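Local coordinates for protein RRNA methyltransferase (Streptomyces viridochromogenes, PDB 1O9G) that methylates a single guanine of 23S ribosomal RNA at N1, using S-adenosyl-L-methionine, and thereby confers resistance to the orthosomycin antibiotic avilamycin, at residues A[4-9]-A[40-45]; A[44-49]-A[226-231]; A[13-18]-A[131-136]; A[20-25]-A[62-67]. The protein carries 3 engineered substitutions. One frame throughout, in Å; residues are numbered along the deposited sequence.

Contact 1: residues A[4-9]-A[40-45]; sequences YRHAVE and FQRALA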
loop_
_atom_site.group_PDB
_atom_site.type_symbol
_atom_site.label_atom_id
_atom_site.label_comp_id
_atom_site.label_asym_id
_atom_site.label_seq_id
_atom_site.Cartn_x
_atom_site.Cartn_y
_atom_site.Cartn_z
ATOM N N TYR A 4 -6.897 -12.429 13.010
ATOM C CA TYR A 4 -5.786 -12.589 12.079
ATOM C C TYR A 4 -5.686 -14.041 11.617
ATOM O O TYR A 4 -5.484 -14.938 12.422
ATOM C CB TYR A 4 -4.469 -12.157 12.719
ATOM C CG TYR A 4 -4.382 -10.677 12.997
ATOM C CD1 TYR A 4 -4.084 -9.775 11.980
ATOM C CD2 TYR A 4 -4.589 -10.172 14.273
ATOM C CE1 TYR A 4 -4.003 -8.422 12.227
ATOM C CE2 TYR A 4 -4.512 -8.814 14.527
ATOM C CZ TYR A 4 -4.209 -7.945 13.498
ATOM O OH TYR A 4 -4.116 -6.593 13.732
ATOM N N ARG A 5 -5.865 -14.245 10.316
ATOM C CA ARG A 5 -5.784 -15.545 9.670
ATOM C C ARG A 5 -4.365 -15.873 9.205
ATOM O O ARG A 5 -3.968 -17.033 9.159
ATOM C CB ARG A 5 -6.740 -15.555 8.473
ATOM C CG ARG A 5 -7.125 -16.920 7.982
ATOM C CD ARG A 5 -8.051 -16.897 6.790
ATOM N NE ARG A 5 -9.333 -16.279 7.129
ATOM C CZ ARG A 5 -9.976 -15.392 6.375
ATOM N NH1 ARG A 5 -9.498 -15.001 5.198
ATOM N NH2 ARG A 5 -11.132 -14.895 6.790
ATOM N N HIS A 6 -3.600 -14.836 8.867
ATOM C CA HIS A 6 -2.290 -14.982 8.227
ATOM C C HIS A 6 -1.190 -14.455 9.107
ATOM O O HIS A 6 -0.169 -15.114 9.296
ATOM C CB HIS A 6 -2.280 -14.239 6.892
ATOM C CG HIS A 6 -3.186 -14.847 5.884
ATOM N ND1 HIS A 6 -4.482 -14.418 5.705
ATOM C CD2 HIS A 6 -2.998 -15.866 5.012
ATOM C CE1 HIS A 6 -5.060 -15.159 4.778
ATOM N NE2 HIS A 6 -4.180 -16.041 4.337
ATOM N N ALA A 7 -1.400 -13.247 9.619
ATOM C CA ALA A 7 -0.517 -12.628 10.583
ATOM C C ALA A 7 -0.931 -13.095 11.980
ATOM O O ALA A 7 -1.360 -12.293 12.804
ATOM C CB ALA A 7 -0.596 -11.086 10.455
ATOM N N VAL A 8 -0.791 -14.400 12.228
ATOM C CA VAL A 8 -1.343 -15.075 13.408
ATOM C C VAL A 8 -0.527 -14.786 14.669
ATOM O O VAL A 8 -1.090 -14.592 15.747
ATOM C CB VAL A 8 -1.413 -16.613 13.188
ATOM C CG1 VAL A 8 -1.848 -17.343 14.465
ATOM C CG2 VAL A 8 -2.346 -16.940 12.029
ATOM N N GLU A 9 0.794 -14.767 14.533
ATOM C CA GLU A 9 1.669 -14.392 15.637
ATOM C C GLU A 9 2.197 -12.982 15.400
ATOM O O GLU A 9 2.631 -12.656 14.292
ATOM C CB GLU A 9 2.813 -15.397 15.782
ATOM C CG GLU A 9 2.372 -16.731 16.370
ATOM C CD GLU A 9 2.816 -17.922 15.540
ATOM O OE1 GLU A 9 4.040 -18.158 15.442
ATOM O OE2 GLU A 9 1.943 -18.628 14.994
ATOM N N PHE A 40 -3.120 -7.893 2.726
ATOM C CA PHE A 40 -2.439 -8.288 1.498
ATOM C C PHE A 40 -2.504 -9.809 1.300
ATOM O O PHE A 40 -2.787 -10.298 0.203
ATOM C CB PHE A 40 -0.986 -7.787 1.478
ATOM C CG PHE A 40 -0.232 -8.162 0.250
ATOM C CD1 PHE A 40 -0.558 -7.603 -0.958
ATOM C CD2 PHE A 40 0.788 -9.101 0.296
ATOM C CE1 PHE A 40 0.122 -7.940 -2.091
ATOM C CE2 PHE A 40 1.484 -9.440 -0.830
ATOM C CZ PHE A 40 1.151 -8.868 -2.027
ATOM N N GLN A 41 -2.258 -10.560 2.368
ATOM C CA GLN A 41 -2.305 -12.019 2.289
ATOM C C GLN A 41 -3.720 -12.536 2.020
ATOM O O GLN A 41 -3.891 -13.496 1.289
ATOM C CB GLN A 41 -1.669 -12.652 3.527
ATOM C CG GLN A 41 -0.173 -12.400 3.599
ATOM C CD GLN A 41 0.476 -13.131 4.735
ATOM O OE1 GLN A 41 0.473 -14.363 4.743
ATOM N NE2 GLN A 41 0.981 -12.396 5.715
ATOM N N ARG A 42 -4.737 -11.865 2.563
ATOM C CA ARG A 42 -6.111 -12.208 2.242
ATOM C C ARG A 42 -6.407 -11.978 0.755
ATOM O O ARG A 42 -7.125 -12.753 0.126
ATOM C CB ARG A 42 -7.127 -11.429 3.101
ATOM C CG ARG A 42 -7.187 -11.931 4.540
ATOM C CD ARG A 42 -8.079 -11.098 5.428
ATOM N NE ARG A 42 -8.135 -11.572 6.812
ATOM C CZ ARG A 42 -9.243 -11.748 7.512
ATOM N NH1 ARG A 42 -10.439 -11.569 6.978
ATOM N NH2 ARG A 42 -9.148 -12.118 8.775
ATOM N N ALA A 43 -5.888 -10.901 0.200
ATOM C CA ALA A 43 -6.081 -10.638 -1.207
ATOM C C ALA A 43 -5.394 -11.699 -2.060
ATOM O O ALA A 43 -5.960 -12.206 -3.034
ATOM C CB ALA A 43 -5.578 -9.260 -1.551
ATOM N N LEU A 44 -4.149 -12.031 -1.732
ATOM C CA LEU A 44 -3.430 -13.060 -2.481
ATOM C C LEU A 44 -4.216 -14.367 -2.463
ATOM O O LEU A 44 -4.200 -15.098 -3.453
ATOM C CB LEU A 44 -2.050 -13.317 -1.880
ATOM C CG LEU A 44 -0.972 -12.243 -2.021
ATOM C CD1 LEU A 44 0.323 -12.753 -1.379
ATOM C CD2 LEU A 44 -0.766 -11.881 -3.455
ATOM N N ALA A 45 -4.899 -14.679 -1.355
ATOM C CA ALA A 45 -5.635 -15.932 -1.238
ATOM C C ALA A 45 -6.836 -15.975 -2.153
ATOM O O ALA A 45 -7.373 -17.041 -2.406
ATOM C CB ALA A 45 -6.070 -16.183 0.196
HETATM O O HOH W 1 2.126 -14.230 7.305
#
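Two guanidinium groups lying face over face are the surprise here: CZ of Arg5 sits 3.8 Å above the plane of the Arg42 guanidinium, nearly over its centre, with the planes 31° apart. The closest atoms, Arg5 NH2 and Arg42 NH1, are 3.4 Å apart and are both donors. Arg5 reaches this position because its chain runs extended through CG and CD and then bends at chi3 (-64°), while Arg42 stays straight from CG to NE, and the two side chains run nearly perpendicular. Beside this pair, His6 lies against helix 33-45, with Gln41 CB over one face of its imidazole, 3.9 Å from the ring centroid, in a CH-pi contact. The Gln41 amide continues past His6 CB, where OE1 approaches to 3.5 Å. Gln41 NE2, also hydrogen-bonded to Thr37 OG1, donates to a water at 2.7 Å, which in turn donates to His6 O. Glu38, also on this helix, receives the amide hydrogens of Arg5, His6 and Ala7 and pairs with Arg42 NE. Since Arg5 NH1 and Arg42 NH1 both form salt bridges to the Glu228 carboxylate, the facing cations can be read as partners around a shared anion, their mutual charge probably offset by neighbouring carboxylates.

Contact 2: residues A[44-49]-A[226-231]; sequences LARLPG and ALERLK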
loop_
_atom_site.group_PDB
_atom_site.type_symbol
_atom_site.label_atom_id
_atom_site.label_comp_id
_atom_site.label_asym_id
_atom_site.label_seq_id
_atom_site.Cartn_x
_atom_site.Cartn_y
_atom_site.Cartn_z
ATOM N N LEU A 44 -4.149 -12.031 -1.732
ATOM C CA LEU A 44 -3.430 -13.060 -2.481
ATOM C C LEU A 44 -4.216 -14.367 -2.463
ATOM O O LEU A 44 -4.200 -15.098 -3.453
ATOM C CB LEU A 44 -2.050 -13.317 -1.880
ATOM C CG LEU A 44 -0.972 -12.243 -2.021
ATOM C CD1 LEU A 44 0.323 -12.753 -1.379
ATOM C CD2 LEU A 44 -0.766 -11.881 -3.455
ATOM N N ALA A 45 -4.899 -14.679 -1.355
ATOM C CA ALA A 45 -5.635 -15.932 -1.238
ATOM C C ALA A 45 -6.836 -15.975 -2.153
ATOM O O ALA A 45 -7.373 -17.041 -2.406
ATOM C CB ALA A 45 -6.070 -16.183 0.196
ATOM N N ARG A 46 -7.274 -14.821 -2.636
ATOM C CA ARG A 46 -8.421 -14.735 -3.562
ATOM C C ARG A 46 -8.040 -14.643 -5.051
ATOM O O ARG A 46 -8.893 -14.561 -5.934
ATOM C CB ARG A 46 -9.307 -13.555 -3.164
ATOM C CG ARG A 46 -9.838 -13.629 -1.766
ATOM C CD ARG A 46 -11.232 -14.126 -1.729
ATOM N NE ARG A 46 -11.787 -14.269 -0.385
ATOM C CZ ARG A 46 -12.813 -15.040 -0.108
ATOM N NH1 ARG A 46 -13.401 -15.728 -1.076
ATOM N NH2 ARG A 46 -13.263 -15.135 1.138
ATOM N N LEU A 47 -6.748 -14.673 -5.347
ATOM C CA LEU A 47 -6.308 -14.717 -6.733
ATOM C C LEU A 47 -6.374 -16.138 -7.269
ATOM O O LEU A 47 -6.229 -17.072 -6.497
ATOM C CB LEU A 47 -4.891 -14.208 -6.848
ATOM C CG LEU A 47 -4.671 -12.738 -6.549
ATOM C CD1 LEU A 47 -3.189 -12.457 -6.500
ATOM C CD2 LEU A 47 -5.289 -11.823 -7.574
ATOM N N PRO A 48 -6.588 -16.300 -8.579
ATOM C CA PRO A 48 -6.609 -17.640 -9.193
ATOM C C PRO A 48 -5.332 -18.465 -8.963
ATOM O O PRO A 48 -5.411 -19.680 -8.712
ATOM C CB PRO A 48 -6.790 -17.350 -10.694
ATOM C CG PRO A 48 -7.282 -15.939 -10.784
ATOM C CD PRO A 48 -6.905 -15.239 -9.549
ATOM N N GLY A 49 -4.185 -17.814 -9.044
ATOM C CA GLY A 49 -2.895 -18.492 -8.936
ATOM C C GLY A 49 -1.905 -17.767 -8.057
ATOM O O GLY A 49 -2.209 -16.689 -7.572
ATOM N N ALA A 226 -19.265 -8.292 -1.900
ATOM C CA ALA A 226 -17.959 -8.339 -1.262
ATOM C C ALA A 226 -17.417 -9.767 -1.296
ATOM O O ALA A 226 -18.109 -10.705 -0.905
ATOM C CB ALA A 226 -18.077 -7.873 0.187
ATOM N N LEU A 227 -16.180 -9.939 -1.750
ATOM C CA LEU A 227 -15.515 -11.230 -1.597
ATOM C C LEU A 227 -15.320 -11.554 -0.122
ATOM O O LEU A 227 -15.497 -12.685 0.290
ATOM C CB LEU A 227 -14.142 -11.268 -2.279
ATOM C CG LEU A 227 -14.048 -11.039 -3.774
ATOM C CD1 LEU A 227 -12.586 -10.899 -4.174
ATOM C CD2 LEU A 227 -14.703 -12.152 -4.543
ATOM N N GLU A 228 -14.923 -10.542 0.642
ATOM C CA GLU A 228 -14.479 -10.685 2.029
ATOM C C GLU A 228 -14.433 -9.309 2.742
ATOM O O GLU A 228 -14.182 -8.276 2.114
ATOM C CB GLU A 228 -13.072 -11.294 2.052
ATOM C CG GLU A 228 -12.698 -11.971 3.354
ATOM C CD GLU A 228 -11.349 -12.661 3.300
ATOM O OE1 GLU A 228 -11.041 -13.363 2.317
ATOM O OE2 GLU A 228 -10.592 -12.537 4.269
ATOM N N ARG A 229 -14.682 -9.338 4.051
ATOM C CA ARG A 229 -14.585 -8.193 4.933
ATOM C C ARG A 229 -13.797 -8.551 6.186
ATOM O O ARG A 229 -13.746 -9.700 6.582
ATOM C CB ARG A 229 -15.963 -7.741 5.363
ATOM C CG ARG A 229 -16.753 -7.059 4.309
ATOM C CD ARG A 229 -18.119 -6.691 4.815
ATOM N NE ARG A 229 -18.957 -6.125 3.770
ATOM C CZ ARG A 229 -18.861 -4.885 3.316
ATOM N NH1 ARG A 229 -17.968 -4.049 3.812
ATOM N NH2 ARG A 229 -19.673 -4.484 2.356
ATOM N N LEU A 230 -13.135 -7.557 6.766
ATOM C CA LEU A 230 -12.572 -7.687 8.096
ATOM C C LEU A 230 -12.709 -6.402 8.914
ATOM O O LEU A 230 -12.882 -5.311 8.366
ATOM C CB LEU A 230 -11.132 -8.225 8.054
ATOM C CG LEU A 230 -10.002 -7.294 7.631
ATOM C CD1 LEU A 230 -9.803 -6.112 8.578
ATOM C CD2 LEU A 230 -8.688 -8.065 7.547
ATOM N N LYS A 231 -12.678 -6.572 10.233
ATOM C CA LYS A 231 -12.699 -5.489 11.213
ATOM C C LYS A 231 -11.609 -5.768 12.231
ATOM O O LYS A 231 -11.640 -6.813 12.895
ATOM C CB LYS A 231 -14.044 -5.465 11.938
ATOM C CG LYS A 231 -15.233 -5.191 11.030
ATOM C CD LYS A 231 -16.554 -5.491 11.744
ATOM C CE LYS A 231 -16.875 -4.425 12.799
ATOM N NZ LYS A 231 -17.917 -4.860 13.778
#
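Arg46, near the C-terminal end of helix 33-45, grips Glu228 of edge strand 228-232, tying a helix to the antiparallel end of the mixed sheet in this Rossmann-like methyltransferase fold. The tight part is a side-on salt bridge in which two nitrogens converge on one oxygen. Arg46 NE donates at 2.9 Å (N-H...O 153°) to Glu228 OE1, which accepts through its anti lone pair, and Arg46 NH2 donates to the same atom at 3.1 Å, meeting it from above the carboxylate plane. OE1 lies close to the guanidinium plane, but the carboxylate is turned 64° from it. The bend at chi2 of Arg46 (-100°) swings the chain across toward the strand, whereas Glu228 runs extended to meet it. Glu228 OE2 is already engaged by Arg5 and Arg42, so the carboxylate joins three arginines.

Leu227 supplies the slacker side of this surface contact, in which no touching residue is buried. Its side chain and that of Arg46 run antiparallel alongside one another, with CD of Arg46 no nearer than 4.1 Å to Leu227 CB. Over one guanidinium face lies Leu227 O, 3.4 Å from Arg46 NH2, at an angle too poor for a hydrogen bond.

Contact 3: residues A[13-18]-A[131-136]; sequences SSDLAC and ARRLRE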
loop_
_atom_site.group_PDB
_atom_site.type_symbol
_atom_site.label_atom_id
_atom_site.label_comp_id
_atom_site.label_asym_id
_atom_site.label_seq_id
_atom_site.Cartn_x
_atom_site.Cartn_y
_atom_site.Cartn_z
ATOM N N SER A 13 8.099 -6.309 13.665
ATOM C CA SER A 13 7.997 -5.421 12.503
ATOM C C SER A 13 8.698 -4.084 12.749
ATOM O O SER A 13 8.388 -3.084 12.092
ATOM C CB SER A 13 6.525 -5.181 12.138
ATOM O OG SER A 13 5.943 -4.186 12.962
ATOM N N SER A 14 9.649 -4.078 13.677
ATOM C CA SER A 14 10.249 -2.847 14.164
ATOM C C SER A 14 11.082 -2.162 13.058
ATOM O O SER A 14 11.116 -0.948 12.979
ATOM C CB SER A 14 11.035 -3.089 15.470
ATOM O OG SER A 14 12.210 -3.863 15.291
ATOM N N ASP A 15 11.722 -2.937 12.187
ATOM C CA ASP A 15 12.559 -2.344 11.156
ATOM C C ASP A 15 11.733 -1.551 10.144
ATOM O O ASP A 15 12.261 -0.650 9.507
ATOM C CB ASP A 15 13.349 -3.386 10.369
ATOM C CG ASP A 15 14.418 -4.047 11.190
ATOM O OD1 ASP A 15 14.673 -3.622 12.347
ATOM O OD2 ASP A 15 15.042 -5.037 10.760
ATOM N N LEU A 16 10.457 -1.898 9.992
ATOM C CA LEU A 16 9.541 -1.223 9.069
ATOM C C LEU A 16 8.734 -0.096 9.722
ATOM O O LEU A 16 7.886 0.506 9.088
ATOM C CB LEU A 16 8.620 -2.248 8.369
ATOM C CG LEU A 16 9.340 -3.177 7.390
ATOM C CD1 LEU A 16 8.398 -4.364 7.046
ATOM C CD2 LEU A 16 9.819 -2.458 6.175
ATOM N N ALA A 17 9.019 0.214 10.975
ATOM C CA ALA A 17 8.275 1.229 11.696
ATOM C C ALA A 17 8.410 2.582 11.011
ATOM O O ALA A 17 9.459 2.964 10.533
ATOM C CB ALA A 17 8.747 1.343 13.133
ATOM N N CYS A 18 7.338 3.340 10.995
ATOM C CA CYS A 18 7.387 4.629 10.364
ATOM C C CYS A 18 8.322 5.581 11.127
ATOM O O CYS A 18 8.271 5.673 12.355
ATOM C CB CYS A 18 5.984 5.155 10.263
ATOM S SG CYS A 18 5.789 6.548 9.152
ATOM N N ALA A 131 18.067 -0.329 8.426
ATOM C CA ALA A 131 18.186 -0.149 6.965
ATOM C C ALA A 131 19.092 -1.219 6.376
ATOM O O ALA A 131 18.807 -1.721 5.296
ATOM C CB ALA A 131 18.717 1.232 6.628
ATOM N N ARG A 132 20.172 -1.560 7.084
ATOM C CA ARG A 132 21.072 -2.622 6.664
ATOM C C ARG A 132 20.317 -3.952 6.601
ATOM O O ARG A 132 20.431 -4.661 5.610
ATOM C CB ARG A 132 22.265 -2.748 7.614
ATOM C CG ARG A 132 23.109 -3.985 7.372
ATOM C CD ARG A 132 24.215 -4.188 8.409
ATOM N NE ARG A 132 23.703 -4.318 9.785
ATOM C CZ ARG A 132 23.080 -5.404 10.266
ATOM N NH1 ARG A 132 22.848 -6.464 9.491
ATOM N NH2 ARG A 132 22.667 -5.432 11.531
ATOM N N ARG A 133 19.552 -4.285 7.634
ATOM C CA ARG A 133 18.808 -5.542 7.653
ATOM C C ARG A 133 17.765 -5.604 6.528
ATOM O O ARG A 133 17.619 -6.650 5.850
ATOM C CB ARG A 133 18.143 -5.802 8.992
ATOM C CG ARG A 133 19.100 -6.136 10.133
ATOM C CD ARG A 133 18.372 -6.603 11.355
ATOM N NE ARG A 133 17.635 -5.507 11.975
ATOM C CZ ARG A 133 18.102 -4.710 12.930
ATOM N NH1 ARG A 133 19.299 -4.893 13.470
ATOM N NH2 ARG A 133 17.349 -3.725 13.385
ATOM N N LEU A 134 17.079 -4.503 6.299
ATOM C CA LEU A 134 16.079 -4.451 5.230
ATOM C C LEU A 134 16.755 -4.658 3.881
ATOM O O LEU A 134 16.182 -5.312 3.013
ATOM C CB LEU A 134 15.269 -3.129 5.257
ATOM C CG LEU A 134 14.303 -2.969 6.422
ATOM C CD1 LEU A 134 13.760 -1.531 6.416
ATOM C CD2 LEU A 134 13.184 -3.988 6.337
ATOM N N ARG A 135 17.910 -4.042 3.669
ATOM C CA ARG A 135 18.678 -4.228 2.433
ATOM C C ARG A 135 19.097 -5.679 2.241
ATOM O O ARG A 135 18.987 -6.206 1.140
ATOM C CB ARG A 135 19.895 -3.323 2.355
ATOM C CG ARG A 135 20.719 -3.483 1.091
ATOM C CD ARG A 135 21.898 -2.539 0.934
ATOM N NE ARG A 135 22.585 -2.273 2.187
ATOM C CZ ARG A 135 23.388 -3.107 2.816
ATOM N NH1 ARG A 135 23.685 -4.292 2.298
ATOM N NH2 ARG A 135 23.931 -2.726 3.970
ATOM N N GLU A 136 19.574 -6.319 3.294
ATOM C CA GLU A 136 19.987 -7.709 3.212
ATOM C C GLU A 136 18.808 -8.621 2.845
ATOM O O GLU A 136 18.962 -9.508 2.004
ATOM C CB GLU A 136 20.686 -8.165 4.501
ATOM C CG GLU A 136 21.991 -7.412 4.753
ATOM C CD GLU A 136 22.583 -7.638 6.133
ATOM O OE1 GLU A 136 21.867 -8.129 7.040
ATOM O OE2 GLU A 136 23.780 -7.312 6.296
#
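A bend at chi3 (-70°) turns the end of Arg133 across Asp15, whose own CG is set beside its backbone N (chi1 -69°) and faces the helix. The result is a side-on, two-pronged salt bridge joining the N-terminal loop to helix 122-140, one of the helices that follow strand 77-84 and precede strand 147-151 in the chain of this Rossmann-like methyltransferase. Each nitrogen takes its own oxygen: Arg133 NH2 meets Asp15 OD1 at 2.9 Å, and Arg133 NE meets Asp15 OD2, also at 2.9 Å. Both bonds are nearly straight. The nitrogens approach on the syn side but tilted out of the carboxylate plane, while the oxygens lie nearly in the guanidinium plane; the planes differ by 24°, and the two-point grip limits rotation. Arg137, one turn along the same helix, adds a second salt bridge to OD2, which should further favour the charged form of this buried aspartate.

Beneath the ionic pair the packing turns apolar. Leu134 lies against Asp15 CB with its CG and CD2, and crosses Leu16 on the neighbouring position of the loop. Leu16 also reaches helix 64-72, resting on Leu71 and Leu72. The leucines meet through their methyls, Leu16 CD2 and Leu134 CD2 being 3.7 Å apart.

Contact 4: residues A[20-25]-A[62-67]; sequences VVLHSA and SGYLLT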
loop_
_atom_site.group_PDB
_atom_site.type_symbol
_atom_site.label_atom_id
_atom_site.label_comp_id
_atom_site.label_asym_id
_atom_site.label_seq_id
_atom_site.Cartn_x
_atom_site.Cartn_y
_atom_site.Cartn_z
ATOM N N VAL A 20 11.718 5.326 11.156
ATOM C CA VAL A 20 12.988 4.677 11.445
ATOM C C VAL A 20 13.766 4.632 10.134
ATOM O O VAL A 20 14.632 5.472 9.902
ATOM C CB VAL A 20 12.776 3.280 12.097
ATOM C CG1 VAL A 20 14.107 2.530 12.315
ATOM C CG2 VAL A 20 12.009 3.434 13.386
ATOM N N VAL A 21 13.390 3.741 9.219
ATOM C CA VAL A 21 13.946 3.726 7.868
ATOM C C VAL A 21 12.946 4.399 6.895
ATOM O O VAL A 21 13.259 5.373 6.181
ATOM C CB VAL A 21 14.299 2.305 7.410
ATOM C CG1 VAL A 21 14.945 2.319 5.987
ATOM C CG2 VAL A 21 15.232 1.636 8.443
ATOM N N LEU A 22 11.746 3.845 6.854
ATOM C CA LEU A 22 10.643 4.421 6.108
ATOM C C LEU A 22 10.289 5.780 6.679
ATOM O O LEU A 22 10.488 6.065 7.867
ATOM C CB LEU A 22 9.458 3.456 6.061
ATOM C CG LEU A 22 9.612 2.293 5.089
ATOM C CD1 LEU A 22 10.759 1.343 5.386
ATOM C CD2 LEU A 22 8.298 1.469 4.944
ATOM N N HIS A 23 9.763 6.615 5.808
ATOM C CA HIS A 23 9.594 8.037 6.069
ATOM C C HIS A 23 8.206 8.368 6.562
ATOM O O HIS A 23 7.220 7.869 6.016
ATOM C CB HIS A 23 9.867 8.824 4.800
ATOM C CG HIS A 23 11.289 8.752 4.364
ATOM N ND1 HIS A 23 11.741 7.925 3.362
ATOM C CD2 HIS A 23 12.374 9.402 4.831
ATOM C CE1 HIS A 23 13.046 8.098 3.214
ATOM N NE2 HIS A 23 13.447 8.992 4.083
ATOM N N SER A 24 8.186 9.201 7.618
ATOM C CA SER A 24 6.970 9.703 8.260
ATOM C C SER A 24 6.627 11.095 7.745
ATOM O O SER A 24 7.487 11.823 7.273
ATOM C CB SER A 24 7.152 9.736 9.799
ATOM O OG SER A 24 8.292 10.493 10.169
ATOM N N ALA A 25 5.371 11.467 7.906
ATOM C CA ALA A 25 4.861 12.771 7.553
ATOM C C ALA A 25 3.865 13.234 8.617
ATOM O O ALA A 25 3.126 12.433 9.146
ATOM C CB ALA A 25 4.155 12.663 6.227
ATOM N N SER A 62 1.526 9.005 1.499
ATOM C CA SER A 62 2.957 9.060 1.790
ATOM C C SER A 62 3.743 7.900 1.225
ATOM O O SER A 62 4.969 7.880 1.310
ATOM C CB SER A 62 3.158 9.050 3.309
ATOM O OG SER A 62 2.871 7.772 3.869
ATOM N N GLY A 63 3.054 6.877 0.705
ATOM C CA GLY A 63 3.703 5.704 0.169
ATOM C C GLY A 63 4.210 4.727 1.216
ATOM O O GLY A 63 4.834 3.711 0.846
ATOM N N TYR A 64 3.949 4.999 2.492
ATOM C CA TYR A 64 4.437 4.132 3.549
ATOM C C TYR A 64 3.823 2.746 3.382
ATOM O O TYR A 64 4.518 1.729 3.507
ATOM C CB TYR A 64 4.077 4.739 4.916
ATOM C CG TYR A 64 4.385 3.815 6.039
ATOM C CD1 TYR A 64 5.677 3.714 6.535
ATOM C CD2 TYR A 64 3.393 3.041 6.614
ATOM C CE1 TYR A 64 5.989 2.816 7.548
ATOM C CE2 TYR A 64 3.680 2.154 7.654
ATOM C CZ TYR A 64 4.969 2.053 8.120
ATOM O OH TYR A 64 5.288 1.172 9.122
ATOM N N LEU A 65 2.510 2.676 3.180
ATOM C CA LEU A 65 1.819 1.410 3.084
ATOM C C LEU A 65 2.373 0.535 1.954
ATOM O O LEU A 65 2.691 -0.640 2.145
ATOM C CB LEU A 65 0.308 1.609 2.963
ATOM C CG LEU A 65 -0.568 0.383 2.752
ATOM C CD1 LEU A 65 -0.337 -0.701 3.818
ATOM C CD2 LEU A 65 -2.041 0.816 2.727
ATOM N N LEU A 66 2.486 1.099 0.777
ATOM C CA LEU A 66 2.965 0.357 -0.368
ATOM C C LEU A 66 4.396 -0.080 -0.171
ATOM O O LEU A 66 4.753 -1.170 -0.571
ATOM C CB LEU A 66 2.800 1.191 -1.651
ATOM C CG LEU A 66 3.174 0.482 -2.953
ATOM C CD1 LEU A 66 2.257 -0.698 -3.212
ATOM C CD2 LEU A 66 3.110 1.442 -4.082
ATOM N N THR A 67 5.190 0.749 0.480
ATOM C CA THR A 67 6.597 0.433 0.668
ATOM C C THR A 67 6.766 -0.689 1.699
ATOM O O THR A 67 7.588 -1.606 1.500
ATOM C CB THR A 67 7.386 1.677 1.076
ATOM O OG1 THR A 67 7.298 2.667 0.026
ATOM C CG2 THR A 67 8.851 1.367 1.224
HETATM O O HOH W 2 4.394 7.940 6.267
#
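Leu22 forms the first shell, projecting from the N-terminal loop into the angle between Tyr64 and Thr67 on the opening turn of helix 64-72. Its CD2 methyl touches Tyr64 CE1 at 3.7 Å and Thr67 CG2 at 3.8 Å, and its CB lies 3.8 Å from both CD1 and CE1 of Tyr64. The methyl of Thr67 is available for this because chi1 (-62°) puts CG2 anti to the backbone N and leaves OG1 directed back along the helix. That hydroxyl donates to Gly63 O at 2.8 Å, while Thr67 N reaches the same carbonyl oxygen from the opposite face of its plane, so two bonds grip one acceptor.

Further out, the phenol of Tyr64 is hydrogen-bonded to Leu16 O, which holds the ring where Leu22 meets it. A water bridges the loop to the helix start, donating to His23 O at 2.8 Å and lying the same distance from Ser62 OG. Ser62 OG also accepts from Tyr64 N at 3.3 Å, closing an ST turn around Gly63, the N-cap, whose positive phi (77°) favours glycine. This glycine-containing turn between the first parallel strand, 53-57, and the following helix is the place where Rossmann-like methyltransferases typically bind S-adenosylmethionine.

The four contacts fall into two clusters. Contacts 1 and 2, with centres about 10 Å apart, share the end of helix 33-45 and are joined by Glu228. Contacts 3 and 4, with centres about 11 Å apart, are joined by the probable hydrogen bond between Tyr64 OH and Leu16 O. The clusters are farthest apart between contacts 2 and 3, whose centres are about 28 Å apart, while contacts 1 and 4 come within about 7 Å at their nearest atoms; contacts 2 and 4 lie on opposite sides of the chain's centre. The N-terminal segment spans the gap, supplying one segment of contacts 1, 3 and 4 before helix 33-45 begins. Contact 4 includes the turn where the cofactor probably binds, as in related methyltransferases.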